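Local atomic coordinates of Keto/oxoacid ferredoxin oxidoreductase, gamma subunit (PDB entry 3ON3), a protein that probably works as the gamma subunit of a 2-oxoacid:ferredoxin oxidoreductase, an enzyme family that oxidises 2-oxoacids and hands the electrons to ferredoxin. Residues D83-S86 with A87-K90; A150-K153 with A154-R158; F171-G174 with F175-A178. All blocks are in the same frame, centred on the assembly; numbering follows the deposited sequence. Where two conformers were deposited one is given.

Interaction 1. Residues D83-S86 with A87-K90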
ATOM      1  N   ASP B  83       9.789   0.492 -20.791  1.00 55.40           N
ATOM      2  CA  ASP B  83      11.100  -0.064 -21.124  1.00 61.69           C
ATOM      3  C   ASP B  83      11.539  -1.093 -20.088  1.00 59.69           C
ATOM      4  O   ASP B  83      11.877  -2.230 -20.418  1.00 61.34           O
ATOM      5  CB  ASP B  83      12.136   1.054 -21.184  1.00 63.69           C
ATOM      6  CG  ASP B  83      11.882   2.024 -22.313  1.00 67.21           C
ATOM      7  OD1 ASP B  83      11.017   1.733 -23.162  1.00 68.66           O
ATOM      8  OD2 ASP B  83      12.551   3.077 -22.352  1.00 63.79           O
ATOM      9  N   LYS B  84      11.512  -0.682 -18.829  1.00 62.10           N
ATOM     10  CA  LYS B  84      11.946  -1.523 -17.719  1.00 63.64           C
ATOM     11  C   LYS B  84      11.092  -2.772 -17.485  1.00 63.59           C
ATOM     12  O   LYS B  84      11.609  -3.825 -17.122  1.00 65.33           O
ATOM     13  CB  LYS B  84      11.985  -0.686 -16.438  1.00 64.06           C
ATOM     14  CG  LYS B  84      12.536  -1.393 -15.209  1.00 58.25           C
ATOM     15  CD  LYS B  84      12.784  -0.378 -14.104  1.00 61.98           C
ATOM     16  CE  LYS B  84      13.426  -1.010 -12.876  1.00 73.41           C
ATOM     17  NZ  LYS B  84      13.823   0.015 -11.860  1.00 81.59           N
ATOM     18  N   TYR B  85       9.786  -2.670 -17.684  1.00 60.60           N
ATOM     19  CA  TYR B  85       8.907  -3.709 -17.162  1.00 50.00           C
ATOM     20  C   TYR B  85       8.221  -4.640 -18.165  1.00 58.47           C
ATOM     21  O   TYR B  85       7.751  -5.713 -17.781  1.00 62.70           O
ATOM     22  CB  TYR B  85       7.895  -3.080 -16.230  1.00 47.09           C
ATOM     23  CG  TYR B  85       8.517  -2.566 -14.955  1.00 50.04           C
ATOM     24  CD1 TYR B  85       9.197  -3.426 -14.100  1.00 54.00           C
ATOM     25  CD2 TYR B  85       8.416  -1.226 -14.601  1.00 48.03           C
ATOM     26  CE1 TYR B  85       9.774  -2.962 -12.925  1.00 59.64           C
ATOM     27  CE2 TYR B  85       8.977  -0.753 -13.435  1.00 55.49           C
ATOM     28  CZ  TYR B  85       9.655  -1.624 -12.593  1.00 63.89           C
ATOM     29  OH  TYR B  85      10.211  -1.152 -11.416  1.00 58.41           O
ATOM     30  N   SER B  86       8.183  -4.250 -19.438  1.00 47.26           N
ATOM     31  CA  SER B  86       7.427  -4.993 -20.436  1.00 46.70           C
ATOM     32  C   SER B  86       7.910  -6.430 -20.632  1.00 58.54           C
ATOM     33  O   SER B  86       7.123  -7.311 -20.983  1.00 61.81           O
ATOM     34  CB  SER B  86       7.448  -4.257 -21.772  1.00 58.79           C
ATOM     35  OG  SER B  86       8.711  -4.405 -22.413  1.00 72.16           O
ATOM     36  N   ALA B  87       9.202  -6.668 -20.412  1.00 61.21           N
ATOM     37  CA  ALA B  87       9.776  -7.994 -20.625  1.00 67.15           C
ATOM     38  C   ALA B  87       9.108  -9.062 -19.764  1.00 71.45           C
ATOM     39  O   ALA B  87       9.076 -10.238 -20.133  1.00 72.15           O
ATOM     40  CB  ALA B  87      11.289  -7.976 -20.379  1.00 67.12           C
ATOM     41  N   ASP B  88       8.578  -8.645 -18.617  1.00 72.22           N
ATOM     42  CA  ASP B  88       7.921  -9.560 -17.684  1.00 76.17           C
ATOM     43  C   ASP B  88       6.500  -9.908 -18.126  1.00 64.20           C
ATOM     44  O   ASP B  88       5.998 -10.989 -17.835  1.00 61.46           O
ATOM     45  CB  ASP B  88       7.905  -8.961 -16.277  1.00 83.64           C
ATOM     46  CG  ASP B  88       9.293  -8.569 -15.794  1.00 94.18           C
ATOM     47  OD1 ASP B  88      10.280  -9.235 -16.190  1.00 95.33           O
ATOM     48  OD2 ASP B  88       9.398  -7.591 -15.022  1.00 97.18           O
ATOM     49  N   LEU B  89       5.865  -8.996 -18.846  1.00 60.44           N
ATOM     50  CA  LEU B  89       4.488  -9.214 -19.295  1.00 61.82           C
ATOM     51  C   LEU B  89       4.389 -10.386 -20.275  1.00 67.46           C
ATOM     52  O   LEU B  89       5.049 -10.389 -21.313  1.00 71.16           O
ATOM     53  CB  LEU B  89       3.946  -7.954 -19.948  1.00 54.89           C
ATOM     54  CG  LEU B  89       2.573  -8.087 -20.594  1.00 50.27           C
ATOM     55  CD1 LEU B  89       1.488  -8.302 -19.530  1.00 40.54           C
ATOM     56  CD2 LEU B  89       2.325  -6.836 -21.393  1.00 44.44           C
ATOM     57  N   LYS B  90       3.569 -11.380 -19.944  1.00 60.24           N
ATOM     58  CA  LYS B  90       3.441 -12.563 -20.778  1.00 61.67           C
ATOM     59  C   LYS B  90       2.903 -12.189 -22.159  1.00 68.15           C
ATOM     60  O   LYS B  90       2.195 -11.191 -22.308  1.00 68.05           O
ATOM     61  CB  LYS B  90       2.524 -13.594 -20.119  1.00 61.21           C
ATOM     62  CG  LYS B  90       1.061 -13.202 -20.143  1.00 63.42           C
ATOM     63  CD  LYS B  90       0.147 -14.388 -19.861  1.00 66.95           C
ATOM     64  CE  LYS B  90      -1.272 -13.917 -19.550  1.00 69.10           C
ATOM     65  NZ  LYS B  90      -1.816 -12.957 -20.563  1.00 62.31           N
TER

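Interaction 2. Residues A150-K153 with A154-R158. With SO4 (sulfate ion), chain C.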
ATOM      1  N   ALA B 150     -17.137  -3.897  -7.644  1.00 32.22           N
ATOM      2  CA  ALA B 150     -16.086  -4.151  -6.651  1.00 31.53           C
ATOM      3  C   ALA B 150     -15.040  -3.049  -6.678  1.00 35.72           C
ATOM      4  O   ALA B 150     -14.651  -2.501  -5.644  1.00 32.68           O
ATOM      5  CB  ALA B 150     -15.413  -5.504  -6.909  1.00 29.08           C
ATOM      6  N   ALA B 151     -14.581  -2.734  -7.879  1.00 34.58           N
ATOM      7  CA  ALA B 151     -13.538  -1.738  -8.059  1.00 28.87           C
ATOM      8  C   ALA B 151     -14.026  -0.351  -7.682  1.00 31.70           C
ATOM      9  O   ALA B 151     -13.291   0.433  -7.061  1.00 33.09           O
ATOM     10  CB  ALA B 151     -13.002  -1.757  -9.518  1.00 30.11           C
ATOM     11  N   GLU B 152     -15.260  -0.038  -8.070  1.00 27.84           N
ATOM     12  CA  GLU B 152     -15.833   1.259  -7.748  1.00 34.75           C
ATOM     13  C   GLU B 152     -15.914   1.453  -6.223  1.00 39.84           C
ATOM     14  O   GLU B 152     -15.560   2.511  -5.704  1.00 32.40           O
ATOM     15  CB  GLU B 152     -17.237   1.418  -8.345  1.00 31.17           C
ATOM     16  CG  GLU B 152     -17.746   2.856  -8.217  1.00 35.55           C
ATOM     17  CD  GLU B 152     -19.210   3.049  -8.587  1.00 43.73           C
ATOM     18  OE1 GLU B 152     -19.950   2.051  -8.773  1.00 44.22           O
ATOM     19  OE2 GLU B 152     -19.618   4.223  -8.674  1.00 38.48           O
ATOM     20  N   LYS B 153     -16.417   0.438  -5.523  1.00 40.03           N
ATOM     21  CA  LYS B 153     -16.529   0.477  -4.063  1.00 37.79           C
ATOM     22  C   LYS B 153     -15.156   0.642  -3.437  1.00 36.71           C
ATOM     23  O   LYS B 153     -14.969   1.500  -2.576  1.00 39.61           O
ATOM     24  CB  LYS B 153     -17.193  -0.786  -3.520  1.00 38.81           C
ATOM     25  CG  LYS B 153     -18.708  -0.853  -3.728  1.00 46.15           C
ATOM     26  CD  LYS B 153     -19.308  -1.952  -2.886  1.00 51.34           C
ATOM     27  CE  LYS B 153     -20.808  -2.020  -3.038  1.00 62.81           C
ATOM     28  NZ  LYS B 153     -21.404  -3.006  -2.093  1.00 69.33           N
ATOM     29  N   ALA B 154     -14.203  -0.176  -3.884  1.00 34.56           N
ATOM     30  CA  ALA B 154     -12.803  -0.040  -3.454  1.00 37.54           C
ATOM     31  C   ALA B 154     -12.194   1.337  -3.721  1.00 38.51           C
ATOM     32  O   ALA B 154     -11.514   1.881  -2.854  1.00 40.13           O
ATOM     33  CB  ALA B 154     -11.919  -1.157  -4.054  1.00 33.23           C
ATOM     34  N   VAL B 155     -12.421   1.896  -4.912  1.00 36.87           N
ATOM     35  CA  VAL B 155     -11.917   3.231  -5.216  1.00 31.06           C
ATOM     36  C   VAL B 155     -12.485   4.240  -4.227  1.00 34.29           C
ATOM     37  O   VAL B 155     -11.756   4.987  -3.587  1.00 38.39           O
ATOM     38  CB  VAL B 155     -12.283   3.733  -6.633  1.00 31.06           C
ATOM     39  CG1 VAL B 155     -11.950   5.214  -6.767  1.00 30.29           C
ATOM     40  CG2 VAL B 155     -11.567   2.947  -7.728  1.00 29.78           C
ATOM     41  N   LEU B 156     -13.800   4.246  -4.097  1.00 32.17           N
ATOM     42  CA  LEU B 156     -14.473   5.310  -3.365  1.00 39.20           C
ATOM     43  C   LEU B 156     -14.246   5.236  -1.853  1.00 34.64           C
ATOM     44  O   LEU B 156     -14.378   6.223  -1.165  1.00 36.30           O
ATOM     45  CB  LEU B 156     -15.962   5.323  -3.710  1.00 48.14           C
ATOM     46  CG  LEU B 156     -16.224   5.526  -5.206  1.00 47.86           C
ATOM     47  CD1 LEU B 156     -17.691   5.300  -5.548  1.00 43.14           C
ATOM     48  CD2 LEU B 156     -15.768   6.908  -5.639  1.00 41.90           C
ATOM     49  N   SER B 157     -13.889   4.064  -1.352  1.00 33.55           N
ATOM     50  CA  SER B 157     -13.633   3.906   0.072  0.77 40.57           C
ATOM     51  C   SER B 157     -12.242   4.423   0.458  1.00 41.84           C
ATOM     52  O   SER B 157     -11.959   4.638   1.642  1.00 36.09           O
ATOM     53  CB  SER B 157     -13.790   2.444   0.485  0.77 38.81           C
ATOM     54  OG  SER B 157     -15.057   1.957   0.090  0.77 43.33           O
ATOM     55  N   ARG B 158     -11.389   4.641  -0.540  1.00 40.49           N
ATOM     56  CA  ARG B 158     -10.030   5.140  -0.308  1.00 45.95           C
ATOM     57  C   ARG B 158      -9.863   6.598  -0.746  1.00 44.09           C
ATOM     58  O   ARG B 158      -8.776   7.041  -1.075  1.00 50.50           O
ATOM     59  CB  ARG B 158      -9.019   4.257  -1.047  1.00 48.37           C
ATOM     60  CG  ARG B 158      -8.939   2.847  -0.500  1.00 52.66           C
ATOM     61  CD  ARG B 158      -7.745   2.743   0.393  1.00 48.39           C
ATOM     62  NE  ARG B 158      -7.659   1.502   1.148  1.00 40.92           N
ATOM     63  CZ  ARG B 158      -7.035   1.425   2.319  1.00 35.85           C
ATOM     64  NH1 ARG B 158      -6.490   2.516   2.834  1.00 38.85           N
ATOM     65  NH2 ARG B 158      -6.967   0.279   2.976  1.00 34.01           N
TER
HETATM   66  S   SO4 C 183      -5.509   1.252   6.243  1.00 49.41           S
HETATM   67  O1  SO4 C 183      -4.798   2.140   5.335  1.00 53.31           O
HETATM   68  O2  SO4 C 183      -5.676   1.928   7.515  1.00 64.26           O
HETATM   69  O3  SO4 C 183      -6.822   0.962   5.670  1.00 62.86           O
HETATM   70  O4  SO4 C 183      -4.805  -0.009   6.444  1.00 56.89           O

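Interaction 3. Residues F171-G174 with F175-A178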
ATOM      1  N   PHE B 171     -12.626   7.370 -12.469  1.00 28.77           N
ATOM      2  CA  PHE B 171     -12.759   5.930 -12.603  1.00 31.38           C
ATOM      3  C   PHE B 171     -13.622   5.574 -13.820  1.00 35.68           C
ATOM      4  O   PHE B 171     -13.248   4.725 -14.628  1.00 32.02           O
ATOM      5  CB  PHE B 171     -13.365   5.350 -11.323  1.00 36.43           C
ATOM      6  CG  PHE B 171     -13.802   3.912 -11.444  1.00 40.61           C
ATOM      7  CD1 PHE B 171     -12.870   2.879 -11.388  1.00 34.71           C
ATOM      8  CD2 PHE B 171     -15.150   3.590 -11.577  1.00 40.04           C
ATOM      9  CE1 PHE B 171     -13.274   1.550 -11.486  1.00 37.12           C
ATOM     10  CE2 PHE B 171     -15.567   2.255 -11.682  1.00 36.80           C
ATOM     11  CZ  PHE B 171     -14.632   1.239 -11.633  1.00 39.50           C
ATOM     12  N   GLN B 172     -14.777   6.226 -13.937  1.00 33.65           N
ATOM     13  CA  GLN B 172     -15.707   5.976 -15.040  1.00 33.80           C
ATOM     14  C   GLN B 172     -15.038   6.263 -16.385  1.00 39.85           C
ATOM     15  O   GLN B 172     -15.121   5.470 -17.310  1.00 41.92           O
ATOM     16  CB  GLN B 172     -16.973   6.834 -14.872  1.00 31.81           C
ATOM     17  CG  GLN B 172     -17.978   6.702 -15.998  1.00 39.90           C
ATOM     18  CD  GLN B 172     -18.354   5.261 -16.275  1.00 38.98           C
ATOM     19  OE1 GLN B 172     -18.541   4.467 -15.363  1.00 38.28           O
ATOM     20  NE2 GLN B 172     -18.447   4.918 -17.543  1.00 35.82           N
HETATM   21  N   MSE B 173     -14.352   7.395 -16.470  1.00 37.92           N
HETATM   22  CA  MSE B 173     -13.684   7.796 -17.698  1.00 36.57           C
HETATM   23  C   MSE B 173     -12.526   6.897 -18.098  1.00 37.60           C
HETATM   24  O   MSE B 173     -12.340   6.615 -19.289  1.00 28.73           O
HETATM   25  CB  MSE B 173     -13.214   9.241 -17.614  1.00 40.54           C
HETATM   26  CG  MSE B 173     -14.352  10.235 -17.468  1.00 51.98           C
HETATM   27 SE   MSE B 173     -13.831  12.031 -18.035  1.00 81.46          SE
HETATM   28  CE  MSE B 173     -13.693  11.692 -19.957  1.00 73.76           C
ATOM     29  N   GLY B 174     -11.722   6.477 -17.123  1.00 34.07           N
ATOM     30  CA  GLY B 174     -10.675   5.513 -17.405  1.00 30.31           C
ATOM     31  C   GLY B 174     -11.314   4.276 -18.039  1.00 38.01           C
ATOM     32  O   GLY B 174     -10.865   3.746 -19.075  1.00 35.15           O
ATOM     33  N   PHE B 175     -12.375   3.822 -17.388  1.00 32.15           N
ATOM     34  CA  PHE B 175     -13.154   2.666 -17.796  1.00 38.83           C
ATOM     35  C   PHE B 175     -13.655   2.818 -19.224  1.00 40.50           C
ATOM     36  O   PHE B 175     -13.447   1.939 -20.055  1.00 38.78           O
ATOM     37  CB  PHE B 175     -14.342   2.512 -16.844  1.00 36.30           C
ATOM     38  CG  PHE B 175     -15.129   1.252 -17.029  1.00 36.35           C
ATOM     39  CD1 PHE B 175     -14.751   0.083 -16.375  1.00 36.68           C
ATOM     40  CD2 PHE B 175     -16.285   1.250 -17.800  1.00 35.04           C
ATOM     41  CE1 PHE B 175     -15.493  -1.072 -16.507  1.00 34.00           C
ATOM     42  CE2 PHE B 175     -17.046   0.091 -17.933  1.00 38.94           C
ATOM     43  CZ  PHE B 175     -16.652  -1.069 -17.287  1.00 34.95           C
ATOM     44  N   GLU B 176     -14.300   3.943 -19.508  1.00 41.90           N
ATOM     45  CA  GLU B 176     -14.892   4.169 -20.822  1.00 39.49           C
ATOM     46  C   GLU B 176     -13.825   4.217 -21.922  1.00 42.78           C
ATOM     47  O   GLU B 176     -13.950   3.535 -22.940  1.00 32.96           O
ATOM     48  CB  GLU B 176     -15.662   5.483 -20.855  1.00 33.71           C
ATOM     49  CG  GLU B 176     -16.834   5.583 -19.919  1.00 49.02           C
ATOM     50  CD  GLU B 176     -17.418   6.969 -19.904  1.00 46.77           C
ATOM     51  OE1 GLU B 176     -16.719   7.914 -20.329  1.00 45.96           O
ATOM     52  OE2 GLU B 176     -18.568   7.118 -19.460  1.00 57.44           O
ATOM     53  N   LYS B 177     -12.801   5.042 -21.715  1.00 41.82           N
ATOM     54  CA  LYS B 177     -11.777   5.288 -22.737  1.00 43.60           C
ATOM     55  C   LYS B 177     -10.942   4.053 -23.066  1.00 41.04           C
ATOM     56  O   LYS B 177     -10.609   3.829 -24.223  1.00 41.46           O
ATOM     57  CB  LYS B 177     -10.857   6.443 -22.348  1.00 40.59           C
ATOM     58  CG  LYS B 177     -11.522   7.805 -22.308  1.00 41.98           C
ATOM     59  CD  LYS B 177     -10.458   8.887 -22.249  1.00 43.65           C
ATOM     60  CE  LYS B 177     -11.047  10.270 -22.143  1.00 50.13           C
ATOM     61  NZ  LYS B 177     -10.028  11.295 -22.518  1.00 54.74           N
ATOM     62  N   ALA B 178     -10.605   3.252 -22.062  1.00 35.16           N
ATOM     63  CA  ALA B 178      -9.918   1.993 -22.335  1.00 35.95           C
ATOM     64  C   ALA B 178     -10.726   1.091 -23.278  1.00 38.69           C
ATOM     65  O   ALA B 178     -10.170   0.479 -24.189  1.00 40.71           O
ATOM     66  CB  ALA B 178      -9.615   1.258 -21.057  1.00 31.93           C
TER

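Interaction 1. Residues D83-S86 with A87-K90
Y85 and D88 meet across a turn of backbone, where the carbonyl O of Y85 accepts a hydrogen bond from D88 N at 3.2 Å. The next step repeats the pattern, L89 N donating to S86 O at 3.0 Å. Both bonds span three residues, and the helical angles of S86, A87 and D88 make two overlapping type I turns; each donor stands well above the plane of its carbonyl. Aspartate suits this place because its short carboxylate can lie by the ring edge of Y85 and still meet R9 in a salt bridge, the strongest partner of OD2. With CG beside the backbone N (chi1 -55°), the group folds back along the turn until OD2 is 4.3 Å from CD1 of Y85, near the ring plane. One face of the Y85 ring is covered by the CG of K84, 3.8 Å above its centre, and the ring packs on L74 of strand 71-76. S86 keeps OG close to A87 N though not bonded to it, while its side chain rests on P106. L89 brings CB to 3.4 Å from S86 O; with CG anti to the backbone N (chi1 174°) its branches go on to Y110. The chemistry implies a turn closed by backbone bonds and sorted by its side chains, with leucine and tyrosine packed inward and the aspartate charge probably balanced by arginine.

Interaction 2. Residues A150-K153 with A154-R158
K153 O can take two hydrogen bonds from one residue, S157, at the last turn of helix 148-157: S157 N donates at 3.0 Å and OG, in the given one of two deposited conformers only, at 2.7 Å. The two donors reach the oxygen from opposite faces of its carbonyl plane. A serine suits a helix end because its short hydroxyl can fold back on the carbonyl four residues earlier; with OG beside the backbone N (chi1 -54°) it does so in this conformer, where it also pairs with Y32 OH of helix 18-32, so both OG links may be only partly formed. Further back, regular helical bonds join A154 to A150, V155 to A151 and L156 to E152. On the side of helix 164-181, the CD1 branch of L156 slants across the aliphatic part of E152, 3.6 Å from its CG, while the extended side chain of E152 carries its carboxylate on to a salt bridge with R168. The alanines suit the inner side: A154 sits close against I24 and A28 of helix 18-32, and A151 against V140 of helix 131-143. V155 lays CG2 only 3.1 Å from A151 O and faces I133, L136 and F171. Beyond the helix, R158 makes a salt bridge to E27 and presents its edge to a sulfate, probably from the crystallisation liquor, that is also held by G17 N of the second subunit. The sulfur lies in the guanidinium plane, with NH1 donating almost straight to O1 at 3.0 Å (169°) and NH2 to O3 at 2.8 Å.

Interaction 3. Residues F171-G174 with F175-A178
Q172 O receives the amide N of E176 at 2.8 Å, in the plane of its carbonyl, the shortest polar bond across this helical turn. The same two residues are linked again by their side chains. Q172 sets CG opposite its backbone N (chi1 177°) and then bends, bringing NE2 to 2.9 Å from E176 OE2. This oxygen is met on its anti side, from 31° out of the carboxylate plane, and amide and carboxylate planes stand 72° apart. NE2 is also pressed to 2.9 Å from E176 CG, so the link is tight and its exact geometry somewhat doubtful. Glutamine suits the place by facing two ways, since its OE1 accepts from K148. With an alanine here the amide is gone, so E176 OE2 would probably lose this donor and its carboxylate be freer to turn. M173, present as selenomethionine, runs alongside K177, the two CE atoms 3.7 Å apart. Lysine suits this spot because its long extended chain carries NZ to T120 and D124 of helix 117-125. F171 and F175 pack on helix 131-143. All this is typical of an amphipathic helix packed among the helices and edge strand of an alpha/beta fold, with its Q172-E176 polar link on one side.

Along the chain the contacts follow in series, interactions 1, 2 and 3. Interaction 1 lies where helix 79-85 gives way to the turn leading toward strand 93-98; this helix links parallel strands 71-76 and 93-98 in a beta-alpha-beta crossover. It lies across the chain's centre from the other two, its centre 28 Å from that of interaction 2 and 24 Å from that of interaction 3. Those two, on successive helices 148-157 and 164-181, have centres 14 Å apart and touch: F171 packs against A151, E152 and V155. Helix 164-181 also reaches edge strand 111-115, while 148-157 packs on helices 18-32 and 131-143, so the two form a helical pair flanking the sheet, with the sulfate at the subunit interface.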